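Local coordinates for importin subunit beta-1 (Saccharomyces cerevisiae, PDB 5OWU), which carries proteins into the nucleus, associating with importin alpha, the subunit that recognises the classical nuclear localization signal of the cargo, at residues M1-F6 with S44-I49; A61-K66 with A115-A120; I122-L127 with Q171-S176; D141-E146 with L181-Q186; Q147-K152 with E192-V197. One frame throughout, in Å; residues are numbered along the deposited sequence. Where two conformers were deposited one is given.

In the fold
All five contacts lie on one side of the chain's centre, near the N-terminus. Interaction 1 joins helices 3-15 and 37-48 (HEAT 1 to 2); interaction 2, centred about 14 Å away, joins helices 55-67 and 109-126 (HEAT 2 to 3), touching it where Leu48 meets Ala62 and Leu118. Helix 109-126 continues into interaction 3, about 16 Å further between centres, which joins HEAT 3 to the loop before helix 177-188. Its segments alternate along the chain with those of interactions 4 and 5, which both join HEAT 4 to 5, have centres about 10 Å apart and meet through Ala145 O and Lys152 NZ. Local contacts thus hold stacked helical pairs, as in a HEAT solenoid.

Interaction 1 of 5, residues M1-F6 with S44-I49; sequences MSTAEF and SSQVLI
Thr3 and Val47 set the pattern, their side chains sliding past each other in opposite directions. Thr3 holds its methyl CG2 anti to the backbone N, and CG2 lies 3.9 Å from Val47 CG2. The same valine methyl also sits 3.7 Å from Thr3 O. Gln46 runs at about a right angle to Thr3 and offers its CB, 3.9 Å from Thr3 OG1, while in the conformer given here its amide oxygen accepts a hydrogen bond from Asn99 on helix 90-104.

One turn on, Phe6 has its ring carbon CG anti to the backbone N (chi1 -164°). Val47 CG2 comes to the rim of this ring, in its plane, with CD2 the nearest carbon at 3.9 Å. Ser44 OG approaches obliquely, 3.4 Å from Phe6 CE2. Leu29 and Leu32 of helix 19-35 also pack on the ring.

The start of helix 3-15 is fixed by a capping box: Ser2 N donates to Glu5 OE1 at 3.2 Å, from above the carboxylate plane, and Glu5 N returns a weak bond to Ser2 OG. HEAT 1 is joined to HEAT 2 through Thr3, Phe6, Ser44 and Val47. This is van der Waals contact centred on Val47 CG2, against Thr3 CG2 and the Phe6 rim, and so carries little directionality, while Ser44 OG is bonded to Phe40 O and Gln46 OE1 to Asn99.

Interaction 2 of 5, residues A61-K66 with A115-A120; sequences AALTLK and AAQLIA
The carboxamide of Gln117 is the flat group of this contact, approached by Leu63 at its nitrogen end and by Lys66 at its oxygen end. Leu63 CD2 lies 3.8 Å from Gln117 NE2 and only slightly farther from CD. Two waters donate to the amide oxygen, their oxygens 2.7 and 2.8 Å from Gln117 OE1. Both accept weak bonds from Lys66 NZ, so the two waters bridge the ammonium and the amide oxygen. Lys66 CD packs 3.6 Å from Gln117 CB; beyond it the bend at chi3 (81°) sets CE 3.6 Å from Gln117 OE1, and a second bend, at chi4, places NZ. An alanine in place of Lys66 would probably open a gap beside Gln117 CB and deprive the bridging waters of their ammonium donor.

Deeper in, Leu118 CD1 sits 3.8 Å from Leu65 CG and also borders Ala62 O and Lys66 N. The axes of the two short helical segments approach to 8.7 Å at 22°, the nearly parallel alignment of equivalent helices in stacked HEAT repeats. Around this pair, helix 37-48 packs on Ala62 and Leu65, helix 90-104 on Ala115 and Ile119, and Tyr161 of helix 149-165 on Gln117.

Interaction 3 of 5, residues I122-L127 with Q171-S176; sequences IADIEL and QALVSS
Leu127, in the C-terminal region of HEAT 3 and following helix 109-126, meets Leu173 and Ser176 in the loop that runs from helix 149-165 to helix 177-188. Here an inter-helix loop of the HEAT solenoid packs on residues of helix 109-126 and on Leu127.

The apolar part is carried by the two leucines. Leu127 CD1 faces Leu173 CD2 at 3.9 Å, a methyl-to-methyl contact. Leu173 places its CG anti to the carbonyl carbon (chi1 -66°), and from there CD2 extends to the other leucine. Cys163 of helix 149-165 packs on Leu173 as well, and Pro128 on the neighbouring Ala172.

Polar atoms add loose, long approaches. Asp124 OD1 stands 4.2 Å from Leu173 CD2, with Met162 and Ser165 of helix 149-165 also packing on the aspartate. At the other end, Leu127 O and Ser175 OG are 4.2 Å apart, too far for a hydrogen bond.

Backbone bonds shape both surfaces. Leu127 N donates to Ala123 O at 2.9 Å. In the loop, Ser176 N donates to Leu173 O at 3.1 Å, a turn that puts the side chains of Leu173 and Ser176 both against Leu127. Ser176 OG finishes 3.8 Å from Leu127 CD1, with Leu127 CB and CD2 slightly farther off.

Interaction 4 of 5, residues D141-E146 with L181-Q186; sequences DNTGAE and LIAIVQ
Thr143 OG1 is gripped from two directions by helix 177-188. It donates to Ala183 O at 2.8 Å and accepts from Gln186 NE2, also at 2.8 Å, so the one hydroxyl acts in both roles. Toward the carbonyl the geometry is good: the hydroxyl lies in the carbonyl plane, on a lone pair, with a C=O to donor angle of 115°. The bond from Gln186 NE2 is more bent, its N-H...O angle being 134° and the hydroxyl tilted out of the amide plane.

The threonine reaches both partners because its OG1 lies between the backbone N and the carbonyl carbon (chi1 67°). CG2 then comes beside the backbone N and lies 3.6 Å from Ala183 O. Gln186, extended beyond CG, crosses Thr143 at about a right angle, and its CB approaches OG1 to 3.5 Å. Gln186 NE2 comes within 3.6 Å of Gly144 N and makes a second bond, to Val140 O of helix 133-142.

Thr143 is the first residue to leave helical geometry after that helix. The contact therefore joins the end of the first helix of HEAT 4 to the first helix of HEAT 5, with Leu156 and Leu159 of helix 149-165 packing on Thr143 and Ala183, respectively. On helix 177-188, Leu181, Ile182 and Val185 also pack against aromatic side chains of another protein's chain. Chemically, a buried hydroxyl is satisfied as donor and acceptor at once, and because both bonds are directional they are likely to fix its rotation as well as the helix end that carries it.

Interaction 5 of 5, residues Q147-K152 with E192-V197; sequences QPENVK and ETSKAV
This is a salt bridge, Lys152 with Glu192, backed by packing of the Glu149 methylene on Val197, between the second helices of HEAT 4 and HEAT 5. Such helices lie side by side in a HEAT solenoid. Lys152, in the first turn of helix 149-165, meets Glu192 just ahead of helix 195-208, while the packing on Val197 joins the first turns.

Lys152 is extended beyond CG and meets Glu192 tip to tip. Its NZ donates to Glu192 OE1 at 2.8 Å, on the syn lone pair, the side of the other carboxylate oxygen. A water 2.8 Å from Glu192 OE2, which it donates to, also takes a weak bond from NZ. The ammonium has a further acceptor in Ala145 O, so it is held between the connection that precedes its own helix and the neighbouring repeat. An alanine in place of Glu192 would probably leave the Lys152 ammonium without its charged mate and the Ser194 amide without its side-chain acceptor.

Beside the ion pair, Glu149 carries its CG anti to the backbone N (chi1 -178°), which brings this methylene to 3.7 Å from Val197 CG2. Farther out along the chain, its CD lies 3.3 Å from Ser194 OG. Lys152 CB packs on both methyls of Val197.

Ser194 is the N-cap of helix 195-208, its OG accepting from Val197 N at 3.2 Å. A bend at chi2 (58°) turns Glu192 CD back toward Ser194. Glu192 OE2 receives Ser194 N at 2.9 Å on the anti lone pair, away from the oxygen that binds Lys152.

Interaction 1 of 5, residues M1-F6 with S44-I49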
# COMPACT_ATOMS: atom_id res chain seq x y z
N MET A 1 17.45 -16.50 41.02
CA MET A 1 17.72 -17.42 39.88
C MET A 1 19.15 -17.25 39.37
O MET A 1 19.66 -16.13 39.28
CB MET A 1 16.73 -17.18 38.75
CG MET A 1 16.67 -18.31 37.72
SD MET A 1 15.44 -18.06 36.43
CE MET A 1 13.95 -17.76 37.38
N SER A 2 19.78 -18.37 39.04
CA SER A 2 21.15 -18.39 38.54
C SER A 2 21.17 -18.37 37.01
O SER A 2 20.16 -18.62 36.35
CB SER A 2 21.88 -19.63 39.04
OG SER A 2 21.31 -20.80 38.49
N THR A 3 22.35 -18.10 36.46
CA THR A 3 22.51 -18.13 35.01
C THR A 3 22.10 -19.49 34.44
O THR A 3 21.43 -19.56 33.40
CB THR A 3 23.96 -17.82 34.63
OG1 THR A 3 24.34 -16.56 35.18
CG2 THR A 3 24.13 -17.78 33.10
N ALA A 4 22.48 -20.57 35.12
CA ALA A 4 22.21 -21.90 34.57
C ALA A 4 20.72 -22.19 34.55
O ALA A 4 20.20 -22.74 33.57
CB ALA A 4 22.96 -22.95 35.39
N GLU A 5 20.01 -21.84 35.62
CA GLU A 5 18.57 -22.07 35.67
C GLU A 5 17.84 -21.26 34.61
O GLU A 5 16.95 -21.77 33.93
CB GLU A 5 18.03 -21.73 37.06
CG GLU A 5 18.62 -22.57 38.18
CD GLU A 5 18.26 -22.03 39.55
OE1 GLU A 5 17.83 -20.86 39.64
OE2 GLU A 5 18.41 -22.78 40.54
N PHE A 6 18.21 -19.98 34.46
CA PHE A 6 17.60 -19.14 33.44
C PHE A 6 17.84 -19.73 32.06
O PHE A 6 16.91 -19.84 31.24
CB PHE A 6 18.17 -17.72 33.53
CG PHE A 6 17.37 -16.69 32.79
CD1 PHE A 6 16.16 -16.26 33.30
CD2 PHE A 6 17.83 -16.15 31.61
CE1 PHE A 6 15.41 -15.31 32.63
CE2 PHE A 6 17.08 -15.19 30.93
CZ PHE A 6 15.87 -14.78 31.44
N SER A 44 19.62 -12.53 31.12
CA SER A 44 19.58 -12.67 29.67
C SER A 44 20.94 -12.35 29.07
O SER A 44 21.47 -13.11 28.24
CB SER A 44 18.51 -11.75 29.08
OG SER A 44 17.20 -12.14 29.48
N SER A 45 21.53 -11.23 29.49
CA SER A 45 22.84 -10.86 28.97
C SER A 45 23.91 -11.86 29.36
O SER A 45 24.85 -12.09 28.59
CB SER A 45 23.20 -9.45 29.44
OG SER A 45 23.84 -9.47 30.71
N GLN A 46 23.78 -12.51 30.53
CA GLN A 46 24.79 -13.48 30.94
C GLN A 46 24.66 -14.77 30.13
O GLN A 46 25.67 -15.39 29.78
CB GLN A 46 24.69 -13.78 32.44
CG GLN A 46 25.22 -12.67 33.35
CD GLN A 46 26.74 -12.44 33.26
OE1 GLN A 46 27.21 -11.32 33.46
NE2 GLN A 46 27.50 -13.50 32.99
N VAL A 47 23.43 -15.18 29.81
CA VAL A 47 23.27 -16.38 28.99
C VAL A 47 23.77 -16.13 27.58
O VAL A 47 24.40 -17.01 26.96
CB VAL A 47 21.80 -16.85 29.01
CG1 VAL A 47 21.57 -17.99 28.02
CG2 VAL A 47 21.40 -17.29 30.42
N LEU A 48 23.53 -14.93 27.05
CA LEU A 48 24.05 -14.60 25.72
C LEU A 48 25.52 -14.99 25.57
O LEU A 48 25.92 -15.50 24.53
CB LEU A 48 23.86 -13.11 25.44
CG LEU A 48 24.45 -12.56 24.14
CD1 LEU A 48 23.97 -13.34 22.92
CD2 LEU A 48 24.09 -11.10 24.02
N ILE A 49 26.33 -14.77 26.61
CA ILE A 49 27.76 -15.02 26.54
C ILE A 49 28.16 -16.37 27.14
O ILE A 49 29.35 -16.65 27.26
CB ILE A 49 28.56 -13.89 27.21
CG1 ILE A 49 28.21 -13.79 28.70
CG2 ILE A 49 28.31 -12.56 26.50
CD1 ILE A 49 29.16 -12.93 29.50

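Interaction 2 of 5, residues A61-K66 with A115-A120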
# COMPACT_ATOMS: atom_id res chain seq x y z
N ALA A 61 17.93 -15.63 24.36
CA ALA A 61 18.12 -14.68 25.46
C ALA A 61 18.25 -13.26 24.94
O ALA A 61 17.52 -12.34 25.37
CB ALA A 61 19.36 -15.06 26.27
N ALA A 62 19.17 -13.06 23.99
CA ALA A 62 19.40 -11.72 23.45
C ALA A 62 18.15 -11.17 22.77
O ALA A 62 17.81 -10.00 22.96
CB ALA A 62 20.57 -11.75 22.48
N LEU A 63 17.47 -11.98 21.97
CA LEU A 63 16.35 -11.45 21.20
C LEU A 63 15.15 -11.15 22.08
O LEU A 63 14.41 -10.18 21.83
CB LEU A 63 15.98 -12.42 20.07
CG LEU A 63 17.08 -12.70 19.04
CD1 LEU A 63 16.60 -13.68 17.96
CD2 LEU A 63 17.59 -11.41 18.40
N THR A 64 14.92 -11.96 23.12
CA THR A 64 13.81 -11.69 24.04
C THR A 64 14.06 -10.39 24.80
O THR A 64 13.17 -9.53 24.90
CB THR A 64 13.62 -12.86 25.01
OG1 THR A 64 13.45 -14.08 24.28
CG2 THR A 64 12.39 -12.63 25.89
N LEU A 65 15.28 -10.21 25.32
CA LEU A 65 15.58 -8.93 25.95
C LEU A 65 15.41 -7.78 24.95
O LEU A 65 14.81 -6.75 25.28
CB LEU A 65 16.98 -8.95 26.54
CG LEU A 65 17.39 -7.66 27.24
CD1 LEU A 65 16.37 -7.19 28.29
CD2 LEU A 65 18.75 -7.85 27.86
N LYS A 66 15.89 -7.95 23.72
CA LYS A 66 15.72 -6.90 22.71
C LYS A 66 14.26 -6.55 22.54
O LYS A 66 13.90 -5.37 22.44
CB LYS A 66 16.30 -7.35 21.36
CG LYS A 66 15.90 -6.45 20.16
CD LYS A 66 16.16 -7.13 18.85
CE LYS A 66 15.03 -8.10 18.51
NZ LYS A 66 13.99 -7.47 17.65
N ALA A 115 23.59 -10.22 19.26
CA ALA A 115 24.21 -9.18 20.07
C ALA A 115 24.09 -7.82 19.40
O ALA A 115 23.85 -6.81 20.08
CB ALA A 115 25.67 -9.53 20.32
N ALA A 116 24.24 -7.77 18.08
CA ALA A 116 24.12 -6.51 17.36
C ALA A 116 22.71 -5.93 17.50
O ALA A 116 22.54 -4.72 17.66
CB ALA A 116 24.47 -6.70 15.88
N GLN A 117 21.69 -6.79 17.42
CA GLN A 117 20.32 -6.31 17.60
C GLN A 117 20.09 -5.80 19.02
O GLN A 117 19.41 -4.78 19.22
CB GLN A 117 19.34 -7.41 17.25
CG GLN A 117 19.40 -7.89 15.82
CD GLN A 117 18.26 -8.82 15.46
OE1 GLN A 117 17.09 -8.46 15.57
NE2 GLN A 117 18.60 -10.02 15.02
N LEU A 118 20.66 -6.48 20.02
CA LEU A 118 20.51 -6.04 21.41
C LEU A 118 21.20 -4.71 21.64
O LEU A 118 20.64 -3.79 22.25
CB LEU A 118 21.06 -7.11 22.35
CG LEU A 118 21.05 -6.79 23.85
CD1 LEU A 118 19.64 -6.57 24.32
CD2 LEU A 118 21.70 -7.90 24.64
N ILE A 119 22.45 -4.60 21.18
CA ILE A 119 23.18 -3.34 21.26
C ILE A 119 22.38 -2.23 20.60
O ILE A 119 22.25 -1.13 21.15
CB ILE A 119 24.58 -3.48 20.62
CG1 ILE A 119 25.47 -4.36 21.50
CG2 ILE A 119 25.22 -2.12 20.39
CD1 ILE A 119 26.71 -4.86 20.80
N ALA A 120 21.80 -2.51 19.43
CA ALA A 120 21.01 -1.51 18.73
C ALA A 120 19.84 -1.03 19.59
O ALA A 120 19.56 0.17 19.64
CB ALA A 120 20.50 -2.06 17.40
O HOH W 1 14.86 -9.91 15.92
O HOH W 2 16.22 -5.86 15.80

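Interaction 3 of 5, residues I122-L127 with Q171-S176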
# COMPACT_ATOMS: atom_id res chain seq x y z
N ILE A 122 19.48 -1.08 22.95
CA ILE A 122 19.94 -0.28 24.08
C ILE A 122 20.39 1.10 23.59
O ILE A 122 20.04 2.12 24.18
CB ILE A 122 21.07 -1.01 24.83
CG1 ILE A 122 20.53 -2.30 25.47
CG2 ILE A 122 21.68 -0.11 25.91
CD1 ILE A 122 21.62 -3.27 25.87
N ALA A 123 21.17 1.13 22.51
CA ALA A 123 21.63 2.40 21.95
C ALA A 123 20.46 3.29 21.57
O ALA A 123 20.49 4.50 21.81
CB ALA A 123 22.51 2.15 20.72
N ASP A 124 19.42 2.71 20.96
CA ASP A 124 18.26 3.49 20.60
C ASP A 124 17.61 4.12 21.82
O ASP A 124 16.99 5.18 21.72
CB ASP A 124 17.24 2.62 19.86
CG ASP A 124 17.61 2.43 18.39
OD1 ASP A 124 18.49 3.15 17.90
OD2 ASP A 124 17.02 1.55 17.73
N ILE A 125 17.75 3.49 22.99
CA ILE A 125 17.25 4.14 24.20
C ILE A 125 18.23 5.20 24.70
O ILE A 125 17.83 6.32 25.02
CB ILE A 125 16.97 3.10 25.29
CG1 ILE A 125 15.78 2.24 24.89
CG2 ILE A 125 16.68 3.80 26.63
CD1 ILE A 125 15.72 0.91 25.62
N GLU A 126 19.52 4.87 24.78
CA GLU A 126 20.45 5.70 25.54
C GLU A 126 21.05 6.86 24.75
O GLU A 126 21.21 7.95 25.30
CB GLU A 126 21.57 4.82 26.10
CG GLU A 126 21.07 3.78 27.13
CD GLU A 126 22.15 3.35 28.10
OE1 GLU A 126 23.34 3.66 27.86
OE2 GLU A 126 21.81 2.70 29.11
N LEU A 127 21.42 6.65 23.49
CA LEU A 127 22.08 7.72 22.74
C LEU A 127 21.25 8.99 22.69
O LEU A 127 21.82 10.08 22.88
CB LEU A 127 22.44 7.24 21.33
CG LEU A 127 23.49 6.13 21.21
CD1 LEU A 127 23.71 5.76 19.75
CD2 LEU A 127 24.81 6.54 21.84
N GLN A 171 14.37 12.28 15.52
CA GLN A 171 15.72 12.83 15.59
C GLN A 171 16.54 12.11 16.66
O GLN A 171 17.41 12.72 17.30
CB GLN A 171 15.66 14.33 15.88
CG GLN A 171 14.80 15.13 14.91
CD GLN A 171 15.41 15.22 13.52
OE1 GLN A 171 15.45 14.23 12.79
NE2 GLN A 171 15.88 16.40 13.15
N ALA A 172 16.29 10.82 16.86
CA ALA A 172 16.89 10.10 17.97
C ALA A 172 18.39 9.92 17.79
O ALA A 172 19.14 9.94 18.78
CB ALA A 172 16.21 8.75 18.14
N LEU A 173 18.86 9.73 16.56
CA LEU A 173 20.27 9.48 16.29
C LEU A 173 20.97 10.68 15.67
O LEU A 173 22.14 10.56 15.27
CB LEU A 173 20.42 8.27 15.38
CG LEU A 173 19.99 6.93 15.99
CD1 LEU A 173 20.08 5.85 14.94
CD2 LEU A 173 20.84 6.58 17.21
N VAL A 174 20.31 11.83 15.56
CA VAL A 174 20.93 12.98 14.91
C VAL A 174 22.26 13.30 15.59
O VAL A 174 23.30 13.47 14.94
CB VAL A 174 19.98 14.19 14.91
CG1 VAL A 174 19.67 14.68 16.33
CG2 VAL A 174 20.55 15.32 14.08
N SER A 175 22.26 13.33 16.93
CA SER A 175 23.44 13.78 17.66
C SER A 175 24.63 12.84 17.48
O SER A 175 25.77 13.25 17.75
CB SER A 175 23.10 13.93 19.14
OG SER A 175 22.59 12.73 19.68
N SER A 176 24.41 11.61 17.02
CA SER A 176 25.48 10.64 16.79
C SER A 176 25.88 10.53 15.32
O SER A 176 26.80 9.76 14.99
CB SER A 176 25.07 9.26 17.31
OG SER A 176 24.71 9.31 18.69

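Interaction 4 of 5, residues D141-E146 with L181-Q186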
# COMPACT_ATOMS: atom_id res chain seq x y z
N ASP A 141 36.32 2.70 16.21
CA ASP A 141 37.54 1.90 16.28
C ASP A 141 37.34 0.52 15.66
O ASP A 141 38.27 -0.01 15.05
CB ASP A 141 38.01 1.78 17.73
CG ASP A 141 38.49 3.10 18.30
OD1 ASP A 141 38.84 4.01 17.51
OD2 ASP A 141 38.53 3.23 19.54
N ASN A 142 36.14 -0.05 15.78
CA ASN A 142 35.87 -1.42 15.35
C ASN A 142 35.83 -1.58 13.83
O ASN A 142 36.03 -2.69 13.33
CB ASN A 142 34.55 -1.92 15.93
CG ASN A 142 34.70 -2.49 17.32
OD1 ASN A 142 35.73 -2.33 17.95
ND2 ASN A 142 33.66 -3.17 17.79
N THR A 143 35.53 -0.53 13.09
CA THR A 143 35.58 -0.60 11.63
C THR A 143 36.87 0.00 11.09
O THR A 143 36.98 0.20 9.87
CB THR A 143 34.36 0.07 11.01
OG1 THR A 143 34.38 1.48 11.25
CG2 THR A 143 33.08 -0.52 11.59
N GLY A 144 37.84 0.28 11.95
CA GLY A 144 39.14 0.72 11.50
C GLY A 144 39.82 -0.31 10.62
O GLY A 144 39.55 -1.51 10.69
N ALA A 145 40.77 0.18 9.81
CA ALA A 145 41.27 -0.59 8.67
C ALA A 145 41.87 -1.93 9.09
O ALA A 145 41.75 -2.91 8.34
CB ALA A 145 42.31 0.23 7.91
N GLU A 146 42.51 -2.00 10.25
CA GLU A 146 43.24 -3.20 10.65
C GLU A 146 42.46 -4.09 11.61
O GLU A 146 43.02 -5.07 12.13
CB GLU A 146 44.58 -2.81 11.28
CG GLU A 146 45.45 -1.92 10.38
CD GLU A 146 45.78 -2.56 9.04
OE1 GLU A 146 46.04 -3.78 9.00
OE2 GLU A 146 45.77 -1.84 8.02
N LEU A 181 28.49 7.95 10.68
CA LEU A 181 29.01 8.00 9.32
C LEU A 181 30.47 7.57 9.30
O LEU A 181 30.87 6.78 8.43
CB LEU A 181 28.83 9.39 8.73
CG LEU A 181 27.42 9.64 8.18
CD1 LEU A 181 27.28 11.09 7.76
CD2 LEU A 181 27.10 8.71 7.00
N ILE A 182 31.26 8.01 10.28
CA ILE A 182 32.66 7.62 10.27
C ILE A 182 32.75 6.11 10.33
O ILE A 182 33.46 5.48 9.54
CB ILE A 182 33.43 8.28 11.43
CG1 ILE A 182 33.49 9.79 11.24
CG2 ILE A 182 34.84 7.73 11.50
CD1 ILE A 182 33.88 10.55 12.49
N ALA A 183 31.99 5.50 11.23
CA ALA A 183 32.09 4.06 11.37
C ALA A 183 31.62 3.38 10.09
O ALA A 183 32.23 2.41 9.63
CB ALA A 183 31.29 3.60 12.59
N ILE A 184 30.56 3.91 9.47
CA ILE A 184 29.99 3.21 8.32
C ILE A 184 30.88 3.39 7.10
O ILE A 184 31.25 2.41 6.44
CB ILE A 184 28.55 3.70 8.06
CG1 ILE A 184 27.61 3.14 9.14
CG2 ILE A 184 28.08 3.27 6.66
CD1 ILE A 184 26.19 3.61 9.02
N VAL A 185 31.25 4.63 6.79
CA VAL A 185 32.00 4.90 5.57
C VAL A 185 33.36 4.24 5.63
O VAL A 185 33.91 3.82 4.60
CB VAL A 185 32.09 6.42 5.33
CG1 VAL A 185 32.95 6.73 4.11
CG2 VAL A 185 30.69 6.99 5.15
N GLN A 186 33.93 4.09 6.84
CA GLN A 186 35.18 3.36 6.98
C GLN A 186 35.07 1.96 6.40
O GLN A 186 36.00 1.47 5.75
CB GLN A 186 35.59 3.30 8.46
CG GLN A 186 36.34 4.54 8.93
CD GLN A 186 36.75 4.51 10.40
OE1 GLN A 186 37.36 5.47 10.88
NE2 GLN A 186 36.42 3.43 11.11

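Interaction 5 of 5, residues Q147-K152 with E192-V197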
# COMPACT_ATOMS: atom_id res chain seq x y z
N GLN A 147 41.19 -3.80 11.86
CA GLN A 147 40.36 -4.69 12.65
C GLN A 147 40.03 -5.95 11.85
O GLN A 147 39.94 -5.90 10.62
CB GLN A 147 39.06 -4.00 13.06
CG GLN A 147 39.25 -2.81 14.00
CD GLN A 147 39.56 -3.23 15.42
OE1 GLN A 147 39.63 -4.43 15.72
NE2 GLN A 147 39.73 -2.26 16.30
N PRO A 148 39.83 -7.09 12.52
CA PRO A 148 39.44 -8.31 11.80
C PRO A 148 38.05 -8.20 11.20
O PRO A 148 37.23 -7.37 11.58
CB PRO A 148 39.50 -9.40 12.87
CG PRO A 148 39.41 -8.68 14.16
CD PRO A 148 40.04 -7.34 13.95
N GLU A 149 37.78 -9.10 10.24
CA GLU A 149 36.59 -8.99 9.41
C GLU A 149 35.31 -9.13 10.23
O GLU A 149 34.34 -8.40 10.00
CB GLU A 149 36.62 -10.03 8.30
CG GLU A 149 35.43 -9.94 7.35
CD GLU A 149 35.32 -11.14 6.43
OE1 GLU A 149 36.32 -11.48 5.78
OE2 GLU A 149 34.22 -11.74 6.37
N ASN A 150 35.28 -10.09 11.16
CA ASN A 150 34.05 -10.33 11.91
C ASN A 150 33.70 -9.14 12.80
O ASN A 150 32.52 -8.83 12.99
CB ASN A 150 34.19 -11.60 12.75
CG ASN A 150 35.27 -11.51 13.81
OD1 ASN A 150 36.44 -11.28 13.51
ND2 ASN A 150 34.87 -11.68 15.07
N VAL A 151 34.71 -8.45 13.34
CA VAL A 151 34.44 -7.30 14.20
C VAL A 151 33.89 -6.14 13.38
O VAL A 151 32.90 -5.50 13.76
CB VAL A 151 35.72 -6.92 14.97
CG1 VAL A 151 35.53 -5.62 15.73
CG2 VAL A 151 36.11 -8.04 15.91
N LYS A 152 34.52 -5.87 12.24
CA LYS A 152 34.00 -4.87 11.31
C LYS A 152 32.55 -5.17 10.96
O LYS A 152 31.67 -4.31 11.07
CB LYS A 152 34.84 -4.85 10.04
CG LYS A 152 36.25 -4.33 10.20
CD LYS A 152 37.07 -4.61 8.94
CE LYS A 152 38.35 -3.79 8.89
NZ LYS A 152 39.14 -4.10 7.67
N GLU A 192 38.65 -1.07 1.62
CA GLU A 192 38.22 -2.23 2.39
C GLU A 192 38.23 -3.48 1.51
O GLU A 192 37.68 -3.49 0.41
CB GLU A 192 36.83 -2.01 2.97
CG GLU A 192 36.22 -3.24 3.62
CD GLU A 192 37.09 -3.82 4.72
OE1 GLU A 192 37.46 -3.05 5.64
OE2 GLU A 192 37.39 -5.03 4.68
N THR A 193 38.83 -4.56 2.03
CA THR A 193 39.10 -5.76 1.25
C THR A 193 37.97 -6.77 1.28
O THR A 193 37.86 -7.58 0.35
CB THR A 193 40.39 -6.43 1.76
OG1 THR A 193 41.49 -5.51 1.63
CG2 THR A 193 40.70 -7.71 0.99
N SER A 194 37.12 -6.75 2.30
CA SER A 194 36.11 -7.78 2.48
C SER A 194 34.81 -7.36 1.81
O SER A 194 34.24 -6.31 2.14
CB SER A 194 35.87 -8.06 3.96
OG SER A 194 34.71 -8.85 4.12
N LYS A 195 34.33 -8.19 0.88
CA LYS A 195 33.05 -7.91 0.23
C LYS A 195 31.91 -7.91 1.25
O LYS A 195 31.00 -7.08 1.16
CB LYS A 195 32.78 -8.93 -0.87
CG LYS A 195 33.82 -8.91 -1.98
CD LYS A 195 33.45 -9.87 -3.11
CE LYS A 195 34.43 -9.75 -4.28
NZ LYS A 195 33.92 -10.40 -5.53
N ALA A 196 31.95 -8.83 2.21
CA ALA A 196 30.93 -8.84 3.26
C ALA A 196 30.93 -7.52 4.02
O ALA A 196 29.86 -6.99 4.34
CB ALA A 196 31.17 -10.01 4.21
N VAL A 197 32.11 -6.96 4.29
CA VAL A 197 32.20 -5.73 5.05
C VAL A 197 31.67 -4.55 4.24
O VAL A 197 30.92 -3.72 4.76
CB VAL A 197 33.64 -5.48 5.54
CG1 VAL A 197 33.75 -4.13 6.24
CG2 VAL A 197 34.07 -6.58 6.50
O HOH W 3 38.02 -7.09 6.39